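Local atomic coordinates of pyruvate kinase (Pyrobaculum aerophilum, PDB entry 3QTG), a protein that catalyses the last step of glycolysis, the interconversion of phosphoenolpyruvate and ADP with pyruvate and ATP, using a divalent metal cation. Residues A[271-276]-A[282-287]; A[276-281]-A[392-397]; A[310-313]-A[318-321]; A[323-328]-A[332-337]; A[375-380]-A[388-393]. All blocks are in the same frame, centred on the assembly; numbering follows the deposited sequence.

Four of the five contacts follow one another along the chain from the closed parallel barrel into the C-terminal alpha/beta domain, and interaction 2 joins the two. Interactions 1 and 3 pack helices on neighbouring barrel strands, their centres about 10 Å apart, with Val-286 O and Trp-320 N at 3.0 Å in a probable hydrogen bond. Interaction 4 follows strand 318-321 and touches interaction 3 through Leu-321. Its Glu-324 side chain lies about 6 Å from that of Thr-288, a substrate-binding residue by similarity. Interaction 2 shares Thr-276 with interaction 1 and Lys-392 and Phe-393 with interaction 5, whose centre is about 31 Å from that of interaction 4.

Interaction 1 (A[271-276]-A[282-287])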
# COMPACT_ATOMS: atom_id res chain seq x y z
N ARG A 271 5.86 -18.80 17.66
CA ARG A 271 5.58 -17.72 16.73
C ARG A 271 4.65 -16.69 17.36
O ARG A 271 4.90 -15.50 17.27
CB ARG A 271 5.00 -18.28 15.43
CG ARG A 271 4.85 -17.27 14.35
CD ARG A 271 4.06 -17.85 13.18
NE ARG A 271 4.86 -18.73 12.34
CZ ARG A 271 4.46 -19.22 11.17
NH1 ARG A 271 3.25 -18.92 10.71
NH2 ARG A 271 5.26 -20.00 10.46
N ARG A 272 3.59 -17.15 18.02
CA ARG A 272 2.64 -16.23 18.65
C ARG A 272 3.27 -15.39 19.79
O ARG A 272 2.97 -14.20 19.90
CB ARG A 272 1.35 -16.95 19.09
CG ARG A 272 0.48 -16.14 20.08
CD ARG A 272 -1.03 -16.55 20.08
NE ARG A 272 -1.30 -17.75 20.88
CZ ARG A 272 -1.35 -19.00 20.41
NH1 ARG A 272 -1.15 -19.25 19.11
NH2 ARG A 272 -1.60 -20.01 21.24
N ILE A 273 4.13 -15.99 20.60
CA ILE A 273 4.84 -15.22 21.64
C ILE A 273 5.74 -14.13 21.03
O ILE A 273 5.77 -12.98 21.52
CB ILE A 273 5.67 -16.10 22.61
CG1 ILE A 273 4.77 -17.08 23.40
CG2 ILE A 273 6.45 -15.20 23.57
CD1 ILE A 273 5.45 -18.37 23.89
N VAL A 274 6.49 -14.52 20.00
CA VAL A 274 7.42 -13.62 19.29
C VAL A 274 6.67 -12.48 18.57
O VAL A 274 7.01 -11.32 18.77
CB VAL A 274 8.34 -14.38 18.30
CG1 VAL A 274 9.22 -13.39 17.50
CG2 VAL A 274 9.23 -15.39 19.05
N HIS A 275 5.65 -12.81 17.80
CA HIS A 275 4.78 -11.80 17.17
C HIS A 275 4.19 -10.80 18.19
O HIS A 275 4.24 -9.60 18.00
CB HIS A 275 3.70 -12.49 16.34
CG HIS A 275 4.21 -13.06 15.04
ND1 HIS A 275 5.56 -13.22 14.77
CD2 HIS A 275 3.55 -13.50 13.93
CE1 HIS A 275 5.70 -13.73 13.56
NE2 HIS A 275 4.50 -13.92 13.03
N THR A 276 3.67 -11.31 19.30
CA THR A 276 3.11 -10.46 20.33
C THR A 276 4.12 -9.52 20.98
O THR A 276 3.82 -8.33 21.20
CB THR A 276 2.34 -11.31 21.35
OG1 THR A 276 1.35 -12.05 20.63
CG2 THR A 276 1.67 -10.45 22.41
N LYS A 282 8.47 -5.09 23.12
CA LYS A 282 9.24 -5.72 24.20
C LYS A 282 10.37 -6.56 23.62
O LYS A 282 10.13 -7.33 22.71
CB LYS A 282 8.34 -6.62 25.06
CG LYS A 282 7.23 -5.90 25.82
CD LYS A 282 7.77 -4.79 26.67
CE LYS A 282 6.65 -4.13 27.48
NZ LYS A 282 7.15 -2.94 28.20
N PRO A 283 11.59 -6.42 24.15
CA PRO A 283 12.63 -7.32 23.69
C PRO A 283 12.22 -8.79 23.96
O PRO A 283 11.52 -9.08 24.95
CB PRO A 283 13.84 -6.93 24.55
CG PRO A 283 13.55 -5.55 25.05
CD PRO A 283 12.06 -5.51 25.21
N ILE A 284 12.62 -9.70 23.06
CA ILE A 284 12.16 -11.09 23.07
C ILE A 284 13.36 -12.06 22.94
O ILE A 284 14.25 -11.87 22.11
CB ILE A 284 11.08 -11.34 21.96
CG1 ILE A 284 10.76 -12.83 21.76
CG2 ILE A 284 11.45 -10.66 20.62
CD1 ILE A 284 9.72 -13.39 22.74
N ALA A 285 13.37 -13.08 23.79
CA ALA A 285 14.37 -14.14 23.71
C ALA A 285 13.72 -15.49 23.46
O ALA A 285 12.55 -15.72 23.78
CB ALA A 285 15.20 -14.18 25.02
N VAL A 286 14.48 -16.38 22.83
CA VAL A 286 14.13 -17.79 22.79
C VAL A 286 15.23 -18.57 23.52
O VAL A 286 16.41 -18.40 23.24
CB VAL A 286 13.88 -18.31 21.35
CG1 VAL A 286 13.66 -19.81 21.34
CG2 VAL A 286 12.64 -17.61 20.72
N ALA A 287 14.81 -19.37 24.50
CA ALA A 287 15.70 -20.10 25.41
C ALA A 287 15.46 -21.61 25.36
O ALA A 287 14.31 -22.05 25.22
CB ALA A 287 15.47 -19.60 26.86
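Ile-273 and Val-274 of helix 266-279 pack on Ile-284 of strand 284-287, a contact between an outer helix of the TIM barrel and the barrel strand that follows it. The segment axes come within 9.0 Å and run at 158°, so the strand returns nearly antiparallel to the helix, as in the helix-to-strand half of a beta-alpha-beta unit.

The contact itself is apolar. CG2 of Ile-273 meets CD1 of Ile-284 at 3.8 Å, and CG2 of Val-274 lies 4.0 Å from Ile-284 CG1. Both helix side chains run at about a right angle to that of Ile-284. With CG1 of Ile-284 anti to the backbone N (chi1 170°), the ethyl arm extends toward the helix, CD1 ending 4.2 Å from Val-274 CA. Val-286, two residues further along the strand, adds a looser contact, its CG2 standing 4.4 Å from Val-274 CG2. The touching residues are all buried; Val-250 and Val-252 of the neighbouring strand also touch Ile-273, while Met-314 touches Val-274.

The hydrogen bonds lie within each element or run to its neighbours. Ile-284 N is hydrogen-bonded to Asp-317 OD2. On the helix, Arg-272 O accepts two bonds from opposite faces of its carbonyl plane: one from Thr-276 N, and a 2.8 Å bond from Thr-276 OG1, tilted 24° from that plane.

Interaction 2 (A[276-281]-A[392-397]); sequences TSLKYG and KFRPRG
A Schellman motif closing helix 266-279 meets the loop after helix 385-391, so the contact joins the barrel to the alpha/beta domain. Gly-281, at positive phi, is the C-prime residue of the motif, and its N bonds Leu-278 O while Lys-282 N returns to Ser-277 O. Against the Gly-281 backbone lies the aliphatic part of Lys-392, with CD 3.9 Å from Gly-281 CA. Lys-392 starts with CG between backbone N and carbonyl carbon (chi1 73°) and then runs extended past Gly-281, so that NZ reaches Asp-360 OD1 in a salt bridge.

Leu-278 approaches Arg-394 crosswise. Its CD2 stands over one face of the guanidinium, 3.1 Å above the plane and offset toward the rim, with NH2 the nearest atom at 3.3 Å. A water donates to Leu-278 O (2.8 Å) and to Lys-392 O (2.9 Å), linking the two backbones.

Each guanidinium nitrogen has a polar partner outside the two segments: NE bonds Gly-315 O, NH1 bonds Ala-391 O, and NH2 forms a salt bridge with Asp-317 OD2; Trp-416 makes a cation-pi contact with the group. These partners hold it in place and probably offset the cost of burying its charge, while the Leu-278 methyl adds apolar cover.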
# COMPACT_ATOMS: atom_id res chain seq x y z
N THR A 276 3.67 -11.31 19.30
CA THR A 276 3.11 -10.46 20.33
C THR A 276 4.12 -9.52 20.98
O THR A 276 3.82 -8.33 21.20
CB THR A 276 2.34 -11.31 21.35
OG1 THR A 276 1.35 -12.05 20.63
CG2 THR A 276 1.67 -10.45 22.41
N SER A 277 5.32 -10.02 21.27
CA SER A 277 6.36 -9.20 21.88
C SER A 277 6.84 -8.09 20.96
O SER A 277 7.02 -6.98 21.42
CB SER A 277 7.58 -10.04 22.35
OG SER A 277 7.18 -11.05 23.25
N LEU A 278 7.05 -8.42 19.68
CA LEU A 278 7.44 -7.45 18.66
C LEU A 278 6.38 -6.37 18.48
O LEU A 278 6.72 -5.20 18.47
CB LEU A 278 7.79 -8.13 17.31
CG LEU A 278 9.06 -8.99 17.26
CD1 LEU A 278 9.10 -9.87 16.04
CD2 LEU A 278 10.27 -8.10 17.27
N LYS A 279 5.11 -6.77 18.37
CA LYS A 279 3.96 -5.85 18.32
C LYS A 279 3.97 -4.80 19.45
O LYS A 279 3.69 -3.63 19.20
CB LYS A 279 2.63 -6.63 18.35
CG LYS A 279 1.34 -5.75 18.35
CD LYS A 279 0.05 -6.59 18.10
CE LYS A 279 -0.41 -7.32 19.37
NZ LYS A 279 -1.36 -8.52 19.24
N TYR A 280 4.27 -5.24 20.67
CA TYR A 280 4.27 -4.38 21.85
C TYR A 280 5.62 -3.77 22.21
O TYR A 280 5.73 -3.10 23.23
CB TYR A 280 3.65 -5.10 23.06
CG TYR A 280 2.15 -5.28 22.93
CD1 TYR A 280 1.61 -6.52 22.65
CD2 TYR A 280 1.29 -4.18 23.03
CE1 TYR A 280 0.24 -6.68 22.51
CE2 TYR A 280 -0.08 -4.33 22.88
CZ TYR A 280 -0.59 -5.58 22.62
OH TYR A 280 -1.94 -5.74 22.48
N GLY A 281 6.63 -3.99 21.37
CA GLY A 281 7.95 -3.35 21.53
C GLY A 281 8.69 -3.83 22.76
O GLY A 281 9.43 -3.07 23.38
N LYS A 392 13.53 -1.49 18.71
CA LYS A 392 12.27 -2.24 18.55
C LYS A 392 11.74 -2.14 17.14
O LYS A 392 10.91 -2.95 16.75
CB LYS A 392 11.20 -1.81 19.56
CG LYS A 392 10.58 -0.47 19.30
CD LYS A 392 9.71 -0.06 20.47
CE LYS A 392 8.79 1.06 20.04
NZ LYS A 392 8.01 1.55 21.18
N PHE A 393 12.21 -1.15 16.38
CA PHE A 393 11.81 -1.03 14.98
C PHE A 393 12.74 -1.80 14.08
O PHE A 393 12.62 -1.71 12.88
CB PHE A 393 11.69 0.44 14.53
CG PHE A 393 10.56 1.17 15.21
CD1 PHE A 393 9.24 0.98 14.80
CD2 PHE A 393 10.82 2.02 16.28
CE1 PHE A 393 8.20 1.65 15.45
CE2 PHE A 393 9.80 2.69 16.91
CZ PHE A 393 8.49 2.50 16.49
N ARG A 394 13.68 -2.55 14.68
CA ARG A 394 14.48 -3.53 13.94
C ARG A 394 15.34 -2.92 12.82
O ARG A 394 15.25 -3.33 11.65
CB ARG A 394 13.60 -4.69 13.44
CG ARG A 394 13.03 -5.59 14.58
CD ARG A 394 14.16 -6.20 15.40
NE ARG A 394 13.77 -7.19 16.42
CZ ARG A 394 13.64 -6.91 17.71
NH1 ARG A 394 13.81 -5.66 18.10
NH2 ARG A 394 13.32 -7.87 18.60
N PRO A 395 16.22 -1.96 13.18
CA PRO A 395 17.19 -1.47 12.17
C PRO A 395 18.06 -2.63 11.71
O PRO A 395 18.32 -3.55 12.50
CB PRO A 395 18.02 -0.46 12.95
CG PRO A 395 17.81 -0.90 14.46
CD PRO A 395 16.40 -1.33 14.50
N ARG A 396 18.52 -2.59 10.46
CA ARG A 396 19.10 -3.77 9.83
C ARG A 396 20.61 -3.78 9.91
O ARG A 396 21.27 -4.64 9.32
CB ARG A 396 18.67 -3.85 8.35
CG ARG A 396 17.26 -4.34 8.11
CD ARG A 396 17.15 -5.78 8.54
NE ARG A 396 16.16 -6.52 7.75
CZ ARG A 396 14.93 -6.81 8.17
NH1 ARG A 396 14.53 -6.41 9.37
NH2 ARG A 396 14.12 -7.49 7.37
N GLY A 397 21.17 -2.81 10.63
CA GLY A 397 22.61 -2.75 10.84
C GLY A 397 22.84 -2.43 12.30
O GLY A 397 21.89 -2.10 13.03
O HOH W 1 9.52 -4.72 18.57

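Interaction 3 (A[310-313]-A[318-321])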
# COMPACT_ATOMS: atom_id res chain seq x y z
N THR A 310 16.19 -20.21 11.56
CA THR A 310 14.83 -19.69 11.40
C THR A 310 14.26 -18.95 12.62
O THR A 310 13.54 -17.96 12.49
CB THR A 310 13.85 -20.78 10.93
OG1 THR A 310 13.91 -21.89 11.83
CG2 THR A 310 14.23 -21.29 9.54
N THR A 311 14.60 -19.41 13.82
CA THR A 311 14.25 -18.66 15.04
C THR A 311 14.85 -17.23 15.01
O THR A 311 14.13 -16.25 15.25
CB THR A 311 14.68 -19.46 16.30
OG1 THR A 311 13.94 -20.69 16.32
CG2 THR A 311 14.40 -18.69 17.58
N ALA A 312 16.16 -17.13 14.71
CA ALA A 312 16.81 -15.83 14.57
C ALA A 312 16.20 -14.93 13.47
O ALA A 312 16.08 -13.72 13.67
CB ALA A 312 18.33 -15.98 14.37
N SER A 313 15.83 -15.53 12.33
CA SER A 313 15.16 -14.82 11.21
C SER A 313 13.88 -14.10 11.56
O SER A 313 13.54 -13.11 10.93
CB SER A 313 14.81 -15.80 10.08
OG SER A 313 15.98 -16.15 9.39
N SER A 318 17.48 -11.96 21.21
CA SER A 318 18.52 -12.89 21.70
C SER A 318 18.13 -14.38 21.69
O SER A 318 16.93 -14.73 21.66
CB SER A 318 19.04 -12.47 23.08
OG SER A 318 17.99 -12.32 24.02
N LEU A 319 19.17 -15.23 21.72
CA LEU A 319 19.04 -16.69 21.86
C LEU A 319 19.88 -17.13 23.06
O LEU A 319 21.03 -16.71 23.20
CB LEU A 319 19.47 -17.44 20.59
CG LEU A 319 18.76 -17.11 19.25
CD1 LEU A 319 19.51 -17.71 18.07
CD2 LEU A 319 17.31 -17.58 19.20
N TRP A 320 19.28 -17.94 23.92
CA TRP A 320 19.91 -18.30 25.18
C TRP A 320 20.23 -19.79 25.17
O TRP A 320 19.34 -20.62 25.10
CB TRP A 320 18.95 -18.01 26.34
CG TRP A 320 18.58 -16.56 26.56
CD1 TRP A 320 18.79 -15.51 25.70
CD2 TRP A 320 17.93 -16.02 27.71
NE1 TRP A 320 18.32 -14.35 26.26
CE2 TRP A 320 17.79 -14.63 27.50
CE3 TRP A 320 17.48 -16.57 28.92
CZ2 TRP A 320 17.20 -13.78 28.45
CZ3 TRP A 320 16.88 -15.73 29.85
CH2 TRP A 320 16.74 -14.35 29.61
N LEU A 321 21.51 -20.13 25.24
CA LEU A 321 21.92 -21.51 25.47
C LEU A 321 21.84 -21.84 26.95
O LEU A 321 22.21 -21.01 27.80
CB LEU A 321 23.35 -21.72 24.97
CG LEU A 321 23.65 -21.39 23.50
CD1 LEU A 321 25.09 -21.74 23.12
CD2 LEU A 321 22.66 -22.09 22.57
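Leu-319 of strand 318-321 turns toward Thr-311 and Ala-312 of helix 302-313, while the indole of its strand neighbour Trp-320 is tied back to Ser-318. At the edge of this ring, in its plane, lies Ser-318 CB. NE1 gives a hydrogen bond of 3.0 Å to Ser-318 OG, with an N-H...O angle of 145° and the oxygen 17° out of the ring plane. The bond is therefore somewhat bent. It links two residues of alternate positions on one strand, and Ser-318 OG also bonds Tyr-249 OH. Ala-285 and Val-20, on the flanking strands, touch the Trp-320 side chain too.

The helix and strand belong to the beta-alpha-beta unit 284-287, 302-313, 318-321, which completes the eight-stranded TIM barrel: strand 318-321 pairs with 284-287 on one edge and with 18-22 on the other. Between helix and strand the packing is made by Leu-319. With CG anti to the carbonyl carbon (chi1 -57°), the fork of Leu-319 is directed at the helix and its methyls divide between the two helix residues, CD2 going to Thr-311 and CD1 to Ala-312. Thr-311 presents its methyl to the strand and keeps its hydroxyl for Asp-307 O, one turn earlier in the helix, and for Gln-270 NE2. Leu-338 and Leu-342 of helix 331-343 also pack on Leu-319, so this side chain sits between two helices of the outer layer.

The Thr-311 and Leu-319 side chains meet at a slant, CG2 to CD2 at 3.5 Å; Ala-312 CB stands further off, 4.3 Å from Leu-319 CD1.

Interaction 4 (A[323-328]-A[332-337])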
# COMPACT_ATOMS: atom_id res chain seq x y z
N ASN A 323 21.69 -25.86 28.92
CA ASN A 323 22.50 -27.06 29.20
C ASN A 323 23.72 -27.21 28.33
O ASN A 323 24.76 -27.72 28.79
CB ASN A 323 21.66 -28.31 29.01
CG ASN A 323 20.36 -28.26 29.77
OD1 ASN A 323 19.29 -28.34 29.17
ND2 ASN A 323 20.44 -28.12 31.09
N GLU A 324 23.58 -26.77 27.07
CA GLU A 324 24.63 -26.81 26.04
C GLU A 324 25.93 -26.22 26.54
O GLU A 324 27.02 -26.63 26.10
CB GLU A 324 24.20 -26.02 24.79
CG GLU A 324 22.93 -26.47 24.11
CD GLU A 324 21.68 -25.70 24.53
OE1 GLU A 324 21.59 -25.29 25.71
OE2 GLU A 324 20.78 -25.51 23.68
N THR A 325 25.83 -25.24 27.42
CA THR A 325 27.01 -24.58 27.98
C THR A 325 27.18 -24.83 29.48
O THR A 325 28.30 -24.86 29.98
CB THR A 325 27.01 -23.04 27.67
OG1 THR A 325 25.90 -22.42 28.32
CG2 THR A 325 26.95 -22.78 26.15
N ALA A 326 26.07 -25.01 30.19
CA ALA A 326 26.08 -25.16 31.64
C ALA A 326 26.73 -26.49 32.08
O ALA A 326 27.60 -26.49 32.96
CB ALA A 326 24.67 -25.03 32.22
N SER A 327 26.32 -27.58 31.44
CA SER A 327 26.67 -28.93 31.91
C SER A 327 27.20 -29.85 30.82
O SER A 327 27.66 -30.96 31.11
CB SER A 327 25.44 -29.57 32.59
OG SER A 327 24.31 -29.51 31.74
N GLY A 328 27.16 -29.38 29.58
CA GLY A 328 27.60 -30.15 28.42
C GLY A 328 29.11 -30.26 28.24
O GLY A 328 29.90 -29.61 28.92
N LEU A 332 32.41 -24.39 24.62
CA LEU A 332 33.01 -23.51 23.62
C LEU A 332 32.52 -23.77 22.20
O LEU A 332 32.24 -22.83 21.48
CB LEU A 332 34.55 -23.55 23.66
CG LEU A 332 35.28 -22.72 22.59
CD1 LEU A 332 34.96 -21.22 22.68
CD2 LEU A 332 36.81 -22.93 22.63
N ALA A 333 32.44 -25.03 21.78
CA ALA A 333 31.92 -25.35 20.46
C ALA A 333 30.48 -24.86 20.31
O ALA A 333 30.09 -24.41 19.25
CB ALA A 333 31.98 -26.84 20.21
N ALA A 334 29.72 -24.94 21.40
CA ALA A 334 28.31 -24.55 21.42
C ALA A 334 28.12 -23.06 21.14
O ALA A 334 27.35 -22.72 20.25
CB ALA A 334 27.65 -24.97 22.73
N VAL A 335 28.84 -22.19 21.85
CA VAL A 335 28.77 -20.75 21.59
C VAL A 335 29.39 -20.35 20.25
O VAL A 335 28.97 -19.36 19.62
CB VAL A 335 29.34 -19.87 22.74
CG1 VAL A 335 28.53 -20.07 24.03
CG2 VAL A 335 30.84 -20.09 22.97
N SER A 336 30.39 -21.12 19.83
CA SER A 336 31.07 -20.87 18.58
C SER A 336 30.12 -21.16 17.42
O SER A 336 29.99 -20.34 16.52
CB SER A 336 32.35 -21.71 18.50
OG SER A 336 33.06 -21.44 17.31
N TRP A 337 29.43 -22.30 17.46
CA TRP A 337 28.41 -22.64 16.46
C TRP A 337 27.19 -21.71 16.46
O TRP A 337 26.67 -21.39 15.39
CB TRP A 337 27.99 -24.09 16.60
CG TRP A 337 28.82 -24.99 15.75
CD1 TRP A 337 29.87 -25.78 16.16
CD2 TRP A 337 28.70 -25.18 14.34
NE1 TRP A 337 30.39 -26.45 15.09
CE2 TRP A 337 29.70 -26.10 13.96
CE3 TRP A 337 27.84 -24.67 13.36
CZ2 TRP A 337 29.87 -26.53 12.63
CZ3 TRP A 337 28.01 -25.09 12.03
CH2 TRP A 337 29.01 -26.01 11.69
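Thr-325 meets Ala-334 and Val-335 through its methyl: CG2 lies 3.8 Å from Val-335 CG1 and 4.1 Å from Ala-334 CB. The Thr-325 and Val-335 side chains stand at about a right angle. Ala-334 CB also meets Glu-324, 3.8 Å from its backbone O and 4.2 Å from its CB. All four residues are buried.

What positions them is polar and lies outside the pair. Thr-325 OG1 sits between backbone N and carbonyl carbon (chi1 64°), hydrogen-bonded to Thr-22 O, which leaves CG2 directed at the second helix. Glu-324 bends at chi2 so that its carboxylate leads away from Ala-334: OE1 bonds Thr-322 N, and OE2 receives Leu-290 N and Leu-291 N. Three backbone N-H groups therefore grip this buried carboxylate and fix its orientation. The Glu-324 side chain is about 6 Å from that of Thr-288, probably a substrate-binding residue, beside the active-site end of the barrel.

The contact packs the short helix 323-326, which follows the last barrel strand, on the start of helix 331-343. Leu-321 of strand 318-321 touches both Ala-334 and Val-335, whereas Ala-21 of strand 18-22 and Phe-38 of helix 32-39 touch Thr-325 and Val-335.

Interaction 5 (A[375-380]-A[388-393]); sequences ANILVF and RRIAKF
The first torsions of Ile-390 and Val-379 bring one methyl of each together. In Ile-390, CG1 lies anti to the carbonyl carbon (chi1 -79°), sending the ethyl arm from helix 385-391 to the strand. In Val-379, CG1 is the branch anti to the backbone N (chi1 -168°), so that CG2, anti to the carbonyl carbon, is the methyl that points at the helix.

These elements belong to the beta-alpha-beta unit 376-380, 385-391, 399-403 of the C-terminal alpha/beta domain. Strand 376-380 lies within a mixed sheet, between the parallel strands 399-403 and 444-448, and helix 385-391 packs on one face of it. Ile-377 and Val-379 point toward the helix, while Leu-378, pointing away, meets Leu-435 of helix 428-439 on the other side.

Ile-390 spans the two strand residues with separate branches. Its CD1 reaches Val-379 and also approaches Ile-377 CG2 at 4.1 Å, while its CG2 meets Ile-377 CD1 at the same distance. The Ile-377 and Ile-390 side chains pass at an oblique angle; each contributes two carbons. All three touching residues are buried, and Val-367 and Ala-370 of helix 358-373 add to the apolar layer by touching Ile-390 and Ile-377 respectively. Val-399, on the next strand, packs against both Ile-377 and Val-379. The contact lies away from the substrate- and metal-binding residues of the barrel and is plain core packing of the domain.

Packing is tightest where Val-379 and Ile-390 meet tip to tip, with CG2 and CD1 at 3.4 Å, closer than usual for two methyl carbons.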
# COMPACT_ATOMS: atom_id res chain seq x y z
N ALA A 375 22.52 3.93 6.01
CA ALA A 375 23.30 4.56 7.07
C ALA A 375 23.32 3.77 8.39
O ALA A 375 22.36 3.08 8.72
CB ALA A 375 22.76 5.98 7.32
N ASN A 376 24.40 3.89 9.15
CA ASN A 376 24.39 3.40 10.53
C ASN A 376 23.79 4.42 11.48
O ASN A 376 23.96 5.63 11.30
CB ASN A 376 25.78 2.94 11.01
CG ASN A 376 26.15 1.55 10.48
OD1 ASN A 376 25.91 0.50 11.14
ND2 ASN A 376 26.67 1.53 9.27
N ILE A 377 23.07 3.90 12.47
CA ILE A 377 22.50 4.73 13.52
C ILE A 377 23.41 4.77 14.72
O ILE A 377 23.91 3.73 15.18
CB ILE A 377 21.08 4.25 13.94
CG1 ILE A 377 20.18 4.19 12.71
CG2 ILE A 377 20.51 5.14 15.10
CD1 ILE A 377 18.75 3.60 12.95
N LEU A 378 23.60 5.99 15.22
CA LEU A 378 24.34 6.26 16.44
C LEU A 378 23.39 6.94 17.40
O LEU A 378 22.66 7.83 17.00
CB LEU A 378 25.53 7.19 16.14
CG LEU A 378 26.81 6.70 15.46
CD1 LEU A 378 26.54 5.99 14.13
CD2 LEU A 378 27.75 7.90 15.23
N VAL A 379 23.38 6.53 18.66
CA VAL A 379 22.50 7.13 19.67
C VAL A 379 23.29 7.46 20.91
O VAL A 379 24.04 6.60 21.41
CB VAL A 379 21.38 6.14 20.17
CG1 VAL A 379 20.31 6.87 20.99
CG2 VAL A 379 20.75 5.38 19.04
N PHE A 380 23.11 8.67 21.43
CA PHE A 380 23.55 8.97 22.79
C PHE A 380 22.37 8.92 23.76
O PHE A 380 21.36 9.63 23.62
CB PHE A 380 24.38 10.26 22.93
CG PHE A 380 25.29 10.24 24.14
CD1 PHE A 380 26.54 9.63 24.08
CD2 PHE A 380 24.88 10.79 25.35
CE1 PHE A 380 27.38 9.59 25.20
CE2 PHE A 380 25.71 10.74 26.49
CZ PHE A 380 26.96 10.13 26.40
N ARG A 388 16.71 1.66 23.07
CA ARG A 388 15.63 0.65 23.02
C ARG A 388 14.47 1.00 22.08
O ARG A 388 13.95 0.11 21.39
CB ARG A 388 15.09 0.38 24.43
CG ARG A 388 16.02 -0.48 25.29
CD ARG A 388 15.47 -0.59 26.72
NE ARG A 388 16.51 -1.01 27.67
CZ ARG A 388 16.69 -2.27 28.05
NH1 ARG A 388 15.88 -3.23 27.58
NH2 ARG A 388 17.65 -2.58 28.92
N ARG A 389 14.04 2.25 22.05
CA ARG A 389 12.96 2.62 21.16
C ARG A 389 13.39 2.45 19.68
O ARG A 389 12.59 2.06 18.85
CB ARG A 389 12.44 4.02 21.44
CG ARG A 389 11.20 4.39 20.63
CD ARG A 389 10.75 5.83 20.86
NE ARG A 389 10.83 6.22 22.26
CZ ARG A 389 9.91 5.94 23.18
NH1 ARG A 389 10.11 6.33 24.44
NH2 ARG A 389 8.80 5.28 22.85
N ILE A 390 14.64 2.74 19.37
CA ILE A 390 15.16 2.53 18.02
C ILE A 390 15.21 1.05 17.69
O ILE A 390 14.74 0.64 16.62
CB ILE A 390 16.56 3.20 17.81
CG1 ILE A 390 16.38 4.71 17.56
CG2 ILE A 390 17.29 2.56 16.62
CD1 ILE A 390 17.56 5.53 17.96
N ALA A 391 15.76 0.26 18.62
CA ALA A 391 15.92 -1.19 18.42
C ALA A 391 14.63 -1.92 18.10
O ALA A 391 14.63 -2.87 17.31
CB ALA A 391 16.62 -1.85 19.62
N LYS A 392 13.53 -1.49 18.71
CA LYS A 392 12.27 -2.24 18.55
C LYS A 392 11.74 -2.14 17.14
O LYS A 392 10.91 -2.95 16.75
CB LYS A 392 11.20 -1.81 19.56
CG LYS A 392 10.58 -0.47 19.30
CD LYS A 392 9.71 -0.06 20.47
CE LYS A 392 8.79 1.06 20.04
NZ LYS A 392 8.01 1.55 21.18
N PHE A 393 12.21 -1.15 16.38
CA PHE A 393 11.81 -1.03 14.98
C PHE A 393 12.74 -1.80 14.08
O PHE A 393 12.62 -1.71 12.88
CB PHE A 393 11.69 0.44 14.53
CG PHE A 393 10.56 1.17 15.21
CD1 PHE A 393 9.24 0.98 14.80
CD2 PHE A 393 10.82 2.02 16.28
CE1 PHE A 393 8.20 1.65 15.45
CE2 PHE A 393 9.80 2.69 16.91
CZ PHE A 393 8.49 2.50 16.49